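PDB 5FP1: probable TonB-dependent siderophore receptor PiuA from Acinetobacter baumannii, which probably binds iron-chelating siderophores at the outer membrane as the first step of iron uptake, and may bind ferric enterobactin with micromolar affinity. Local coordinates for residues Tyr257-Arg262 with Lys400-Arg405; Asp516-Gln521 with Asn549-Ile554. All coordinates share one frame; numbering follows the deposited sequence.

Contact 1: residues Tyr257-Arg262 with Lys400-Arg405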
loop_
_atom_site.group_PDB
_atom_site.type_symbol
_atom_site.label_atom_id
_atom_site.label_comp_id
_atom_site.label_asym_id
_atom_site.label_seq_id
_atom_site.Cartn_x
_atom_site.Cartn_y
_atom_site.Cartn_z
ATOM N N TYR A 257 13.521 -15.529 13.144
ATOM C CA TYR A 257 12.886 -16.780 13.506
ATOM C C TYR A 257 12.337 -17.586 12.356
ATOM O O TYR A 257 11.689 -18.623 12.566
ATOM C CB TYR A 257 11.773 -16.518 14.535
ATOM C CG TYR A 257 12.281 -15.976 15.820
ATOM C CD1 TYR A 257 13.209 -16.685 16.573
ATOM C CD2 TYR A 257 11.902 -14.703 16.276
ATOM C CE1 TYR A 257 13.699 -16.177 17.764
ATOM C CE2 TYR A 257 12.380 -14.201 17.470
ATOM C CZ TYR A 257 13.294 -14.932 18.202
ATOM O OH TYR A 257 13.801 -14.417 19.367
ATOM N N GLY A 258 12.611 -17.152 11.128
ATOM C CA GLY A 258 12.247 -17.928 9.975
ATOM C C GLY A 258 13.138 -19.159 9.803
ATOM O O GLY A 258 14.140 -19.326 10.500
ATOM N N TRP A 259 12.757 -20.004 8.868
ATOM C CA TRP A 259 13.394 -21.298 8.653
ATOM C C TRP A 259 13.848 -21.316 7.202
ATOM O O TRP A 259 13.076 -21.634 6.297
ATOM C CB TRP A 259 12.387 -22.381 8.964
ATOM C CG TRP A 259 12.892 -23.771 9.055
ATOM C CD1 TRP A 259 14.137 -24.245 8.715
ATOM C CD2 TRP A 259 12.148 -24.886 9.509
ATOM N NE1 TRP A 259 14.210 -25.599 8.963
ATOM C CE2 TRP A 259 13.000 -26.019 9.448
ATOM C CE3 TRP A 259 10.853 -25.042 10.011
ATOM C CZ2 TRP A 259 12.583 -27.287 9.847
ATOM C CZ3 TRP A 259 10.444 -26.302 10.415
ATOM C CH2 TRP A 259 11.311 -27.419 10.321
ATOM N N LYS A 260 15.104 -20.947 6.976
ATOM C CA LYS A 260 15.541 -20.631 5.637
ATOM C C LYS A 260 15.526 -21.789 4.674
ATOM O O LYS A 260 15.281 -21.576 3.473
ATOM C CB LYS A 260 16.895 -19.921 5.638
ATOM C CG LYS A 260 16.781 -18.550 6.276
ATOM C CD LYS A 260 18.083 -17.800 6.243
ATOM C CE LYS A 260 18.353 -17.206 4.894
ATOM N NZ LYS A 260 19.352 -16.139 5.062
ATOM N N ASP A 261 15.730 -23.006 5.176
ATOM C CA ASP A 261 15.688 -24.193 4.330
ATOM C C ASP A 261 14.257 -24.567 3.947
ATOM O O ASP A 261 14.064 -25.395 3.064
ATOM C CB ASP A 261 16.346 -25.389 5.033
ATOM C CG ASP A 261 16.781 -26.491 4.050
ATOM O OD1 ASP A 261 17.330 -26.147 3.001
ATOM O OD2 ASP A 261 16.531 -27.683 4.308
ATOM N N ARG A 262 13.263 -24.014 4.654
ATOM C CA ARG A 262 11.844 -24.317 4.392
ATOM C C ARG A 262 11.103 -23.164 3.679
ATOM O O ARG A 262 10.293 -23.384 2.773
ATOM C CB ARG A 262 11.133 -24.575 5.704
ATOM C CG ARG A 262 9.710 -25.069 5.550
ATOM C CD ARG A 262 8.949 -25.023 6.846
ATOM N NE ARG A 262 8.672 -23.665 7.304
ATOM C CZ ARG A 262 8.027 -23.358 8.428
ATOM N NH1 ARG A 262 7.605 -24.309 9.255
ATOM N NH2 ARG A 262 7.791 -22.088 8.725
ATOM N N LYS A 400 18.722 -24.490 10.559
ATOM C CA LYS A 400 18.769 -25.955 10.439
ATOM C C LYS A 400 18.048 -26.451 9.203
ATOM O O LYS A 400 17.228 -25.733 8.628
ATOM C CB LYS A 400 18.074 -26.599 11.631
ATOM C CG LYS A 400 18.659 -26.276 12.998
ATOM C CD LYS A 400 20.000 -26.966 13.218
ATOM C CE LYS A 400 20.551 -26.617 14.592
ATOM N NZ LYS A 400 21.951 -27.098 14.786
ATOM N N PRO A 401 18.319 -27.698 8.793
ATOM C CA PRO A 401 17.602 -28.274 7.657
ATOM C C PRO A 401 16.101 -28.479 7.869
ATOM O O PRO A 401 15.620 -28.702 8.977
ATOM C CB PRO A 401 18.305 -29.645 7.420
ATOM C CG PRO A 401 19.617 -29.550 8.131
ATOM C CD PRO A 401 19.447 -28.554 9.250
ATOM N N PHE A 402 15.363 -28.407 6.777
ATOM C CA PHE A 402 13.965 -28.773 6.776
ATOM C C PHE A 402 13.903 -30.171 6.199
ATOM O O PHE A 402 14.315 -30.371 5.068
ATOM C CB PHE A 402 13.162 -27.782 5.904
ATOM C CG PHE A 402 11.731 -28.175 5.668
ATOM C CD1 PHE A 402 10.830 -28.251 6.726
ATOM C CD2 PHE A 402 11.268 -28.447 4.379
ATOM C CE1 PHE A 402 9.504 -28.601 6.506
ATOM C CE2 PHE A 402 9.945 -28.804 4.153
ATOM C CZ PHE A 402 9.055 -28.881 5.219
ATOM N N VAL A 403 13.416 -31.138 6.966
ATOM C CA VAL A 403 13.481 -32.520 6.497
ATOM C C VAL A 403 12.141 -33.152 6.222
ATOM O O VAL A 403 12.086 -34.293 5.799
ATOM C CB VAL A 403 14.269 -33.442 7.449
ATOM C CG1 VAL A 403 15.686 -32.896 7.662
ATOM C CG2 VAL A 403 13.535 -33.615 8.760
ATOM N N ASP A 404 11.058 -32.411 6.422
ATOM C CA ASP A 404 9.746 -32.882 6.010
ATOM C C ASP A 404 9.515 -32.503 4.536
ATOM O O ASP A 404 10.425 -32.075 3.883
ATOM C CB ASP A 404 8.680 -32.308 6.931
ATOM C CG ASP A 404 8.952 -32.627 8.398
ATOM O OD1 ASP A 404 8.895 -33.810 8.768
ATOM O OD2 ASP A 404 9.208 -31.694 9.184
ATOM N N ARG A 405 8.298 -32.656 4.039
ATOM C CA ARG A 405 7.983 -32.387 2.637
ATOM C C ARG A 405 6.788 -31.449 2.568
ATOM O O ARG A 405 5.843 -31.559 3.355
ATOM C CB ARG A 405 7.607 -33.719 1.950
ATOM C CG ARG A 405 7.339 -33.657 0.461
ATOM C CD ARG A 405 7.362 -35.062 -0.150
ATOM N NE ARG A 405 6.438 -35.985 0.513
ATOM C CZ ARG A 405 5.146 -36.097 0.206
ATOM N NH1 ARG A 405 4.608 -35.337 -0.748
ATOM N NH2 ARG A 405 4.380 -36.960 0.861
HETATM O O HOH W 1 17.319 -23.238 7.682
#
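F402 turns its edge to the indole of W259 and one face to the aliphatic part of R262, and the three side chains form the tight part of this contact between two barrel loops. F402 CD1 lies 3.7 Å from W259 CZ2, and the rings make a T-shaped pair with planes at 89° and centroids 5.2 Å apart. F402 CG, anti to its backbone N (chi1 172°), comes 3.6 Å from R262 CB. R262 CG sits over the centre of one phenyl face, a CH-pi contact of 3.5 Å to the centroid. Arginine suits this place because its methylenes cover the ring while the guanidinium passes on, NH1 bonding to the carbonyl of H318. Tryptophan serves twice: its face receives F402, and its NE1, in a weak and bent hydrogen bond of 3.0 Å, meets the K400 carbonyl O lying in the indole plane.

The other side is polar and more open to solvent. Here D261 OD2 accepts the backbone N-H of F402 at 2.8 Å in an almost straight bond (174°), using the lone pair turned away from OD1. The short carboxylate thereby reaches one residue past P401. A water bridges the backbones nearby, accepting from D261 N and donating to K400 O at 2.7 Å, which thus serves both the indole and the water. The exposed K400 side chain leads away from the loop, while P401 lays CA and CB near D261 OD2 and its carbonyl O comes to the indole edge. A charged acceptor on a backbone N-H, beside a ring met at its edge by W259 and over one face by R262, is consistent with the D261 bond helping to fix the backbone at F402, while the indole and the R262 methylenes limit the rotation of its ring.

Contact 2: residues Asp516-Gln521 with Asn549-Ile554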
loop_
_atom_site.group_PDB
_atom_site.type_symbol
_atom_site.label_atom_id
_atom_site.label_comp_id
_atom_site.label_asym_id
_atom_site.label_seq_id
_atom_site.Cartn_x
_atom_site.Cartn_y
_atom_site.Cartn_z
ATOM N N ASP A 516 -25.089 -6.917 2.950
ATOM C CA ASP A 516 -24.919 -5.707 2.153
ATOM C C ASP A 516 -23.540 -5.078 2.461
ATOM O O ASP A 516 -22.904 -5.403 3.466
ATOM C CB ASP A 516 -25.979 -4.649 2.503
ATOM C CG ASP A 516 -27.387 -5.003 2.009
ATOM O OD1 ASP A 516 -27.548 -5.643 0.962
ATOM O OD2 ASP A 516 -28.334 -4.589 2.678
ATOM N N PRO A 517 -23.091 -4.170 1.610
ATOM C CA PRO A 517 -21.754 -3.598 1.816
ATOM C C PRO A 517 -21.601 -2.773 3.075
ATOM O O PRO A 517 -22.562 -2.160 3.553
ATOM C CB PRO A 517 -21.562 -2.687 0.601
ATOM C CG PRO A 517 -22.484 -3.212 -0.438
ATOM C CD PRO A 517 -23.656 -3.817 0.298
ATOM N N GLU A 518 -20.378 -2.738 3.590
ATOM C CA GLU A 518 -20.035 -1.793 4.640
ATOM C C GLU A 518 -20.152 -0.396 4.087
ATOM O O GLU A 518 -19.978 -0.179 2.899
ATOM C CB GLU A 518 -18.615 -2.029 5.126
ATOM C CG GLU A 518 -18.417 -3.388 5.795
ATOM C CD GLU A 518 -17.054 -3.508 6.437
ATOM O OE1 GLU A 518 -16.036 -3.205 5.759
ATOM O OE2 GLU A 518 -16.984 -3.911 7.614
ATOM N N GLU A 519 -20.441 0.557 4.959
ATOM C CA GLU A 519 -20.656 1.932 4.550
ATOM C C GLU A 519 -19.782 2.833 5.388
ATOM O O GLU A 519 -19.686 2.668 6.622
ATOM C CB GLU A 519 -22.123 2.334 4.725
ATOM C CG GLU A 519 -23.083 1.570 3.844
ATOM C CD GLU A 519 -24.530 1.937 4.153
ATOM O OE1 GLU A 519 -25.002 2.953 3.649
ATOM O OE2 GLU A 519 -25.168 1.248 4.945
ATOM N N ALA A 520 -19.116 3.760 4.717
ATOM C CA ALA A 520 -18.196 4.670 5.378
ATOM C C ALA A 520 -18.383 6.061 4.803
ATOM O O ALA A 520 -18.965 6.240 3.715
ATOM C CB ALA A 520 -16.748 4.214 5.200
ATOM N N GLN A 521 -17.842 7.033 5.506
ATOM C CA GLN A 521 -17.937 8.406 5.066
ATOM C C GLN A 521 -16.838 9.263 5.668
ATOM O O GLN A 521 -16.271 8.949 6.726
ATOM C CB GLN A 521 -19.332 8.965 5.391
ATOM C CG GLN A 521 -19.572 9.035 6.891
ATOM C CD GLN A 521 -21.003 9.372 7.296
ATOM O OE1 GLN A 521 -21.894 9.535 6.470
ATOM N NE2 GLN A 521 -21.214 9.477 8.585
ATOM N N ASN A 549 -21.117 1.719 9.340
ATOM C CA ASN A 549 -21.697 0.394 9.235
ATOM C C ASN A 549 -20.603 -0.595 8.915
ATOM O O ASN A 549 -20.194 -0.743 7.742
ATOM C CB ASN A 549 -22.774 0.347 8.143
ATOM C CG ASN A 549 -24.083 0.900 8.616
ATOM O OD1 ASN A 549 -24.806 0.248 9.373
ATOM N ND2 ASN A 549 -24.382 2.116 8.216
ATOM N N THR A 550 -20.115 -1.242 9.967
ATOM C CA THR A 550 -19.033 -2.208 9.880
ATOM C C THR A 550 -19.602 -3.595 10.030
ATOM O O THR A 550 -20.489 -3.829 10.878
ATOM C CB THR A 550 -18.029 -1.970 11.022
ATOM O OG1 THR A 550 -17.466 -0.658 10.909
ATOM C CG2 THR A 550 -16.904 -3.001 11.017
ATOM N N ARG A 551 -19.095 -4.527 9.232
ATOM C CA ARG A 551 -19.538 -5.905 9.313
ATOM C C ARG A 551 -18.917 -6.530 10.550
ATOM O O ARG A 551 -17.730 -6.405 10.764
ATOM C CB ARG A 551 -19.128 -6.694 8.066
ATOM C CG ARG A 551 -19.800 -8.066 7.967
ATOM C CD ARG A 551 -19.677 -8.620 6.555
ATOM N NE ARG A 551 -18.308 -8.794 6.144
ATOM C CZ ARG A 551 -17.650 -8.072 5.245
ATOM N NH1 ARG A 551 -18.195 -7.050 4.590
ATOM N NH2 ARG A 551 -16.400 -8.395 4.997
ATOM N N VAL A 552 -19.696 -7.222 11.370
ATOM C CA VAL A 552 -19.136 -7.877 12.534
ATOM C C VAL A 552 -19.762 -9.265 12.669
ATOM O O VAL A 552 -20.784 -9.540 12.068
ATOM C CB VAL A 552 -19.356 -7.066 13.834
ATOM C CG1 VAL A 552 -18.663 -5.704 13.758
ATOM C CG2 VAL A 552 -20.831 -6.900 14.109
ATOM N N GLN A 553 -19.076 -10.144 13.391
ATOM C CA GLN A 553 -19.556 -11.489 13.652
ATOM C C GLN A 553 -20.358 -11.452 14.948
ATOM O O GLN A 553 -19.933 -10.836 15.938
ATOM C CB GLN A 553 -18.357 -12.439 13.730
ATOM C CG GLN A 553 -18.695 -13.898 13.540
ATOM C CD GLN A 553 -17.477 -14.765 13.303
ATOM O OE1 GLN A 553 -16.341 -14.297 13.325
ATOM N NE2 GLN A 553 -17.709 -16.049 13.086
ATOM N N ILE A 554 -21.526 -12.095 14.905
ATOM C CA ILE A 554 -22.457 -12.259 16.027
ATOM C C ILE A 554 -22.289 -13.608 16.746
ATOM O O ILE A 554 -22.401 -13.676 17.959
ATOM C CB ILE A 554 -23.912 -12.215 15.530
ATOM C CG1 ILE A 554 -24.197 -10.885 14.843
ATOM C CG2 ILE A 554 -24.876 -12.437 16.684
ATOM C CD1 ILE A 554 -23.674 -9.694 15.613
HETATM O O HOH W 2 -20.799 -5.904 5.040
#
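E518 and R551 meet where two neighbouring strands of the transmembrane beta-barrel, 518-531 and 536-555, come together far from the turn of their antiparallel hairpin. E519 and N549 form a hydrogen-bonded pair, with E519 N to N549 O at 3.1 Å and N549 N to E519 O at 3.2 Å, and their side chains lie side by side on the same face. Beyond this pair the E518 side chain takes over from the backbone. Its CB packs 3.3 Å from N549 O. CG, beside its own backbone N (chi1 -64°), lies equally far, 3.7 Å, from N549 O and R551 N, and the extended chain then carries CD to within 3.6 Å of R551 N. At the tip, OE2 accepts the R551 N-H at 2.7 Å through its anti lone pair and also touches T550 CG2, while OE1 forms a salt bridge with K547. Glutamate suits the place because it is long enough to reach a backbone N-H past the last paired residues. R551 makes no salt bridge with E518: NH1 packs near CG, and OE2, 4.5 Å off, lies outside the guanidinium plane. NH1 donates instead to an in-plane water, 2.9 Å away, that donates to D516 O.

In the fold
Both contacts belong to the beta-barrel of this TonB-dependent receptor, yet their centres are 41 Å apart and their nearest atoms about 26 Å, so they do not touch. They follow in series along the chain, contact 1 closing before contact 2 opens. Contact 1 joins the loops that lead into strands 264-279 and 405-428, bringing together parts of the chain 138 residues apart, with several barrel strands in between. Contact 2 is local, joining the two strands of one hairpin, 518-531 and 536-555. Contact 2 thus rests on backbone pairing of neighbouring strands, extended by a side chain, whereas contact 1 ties loops from distant parts of the barrel sequence through side chains, backbone groups and a water.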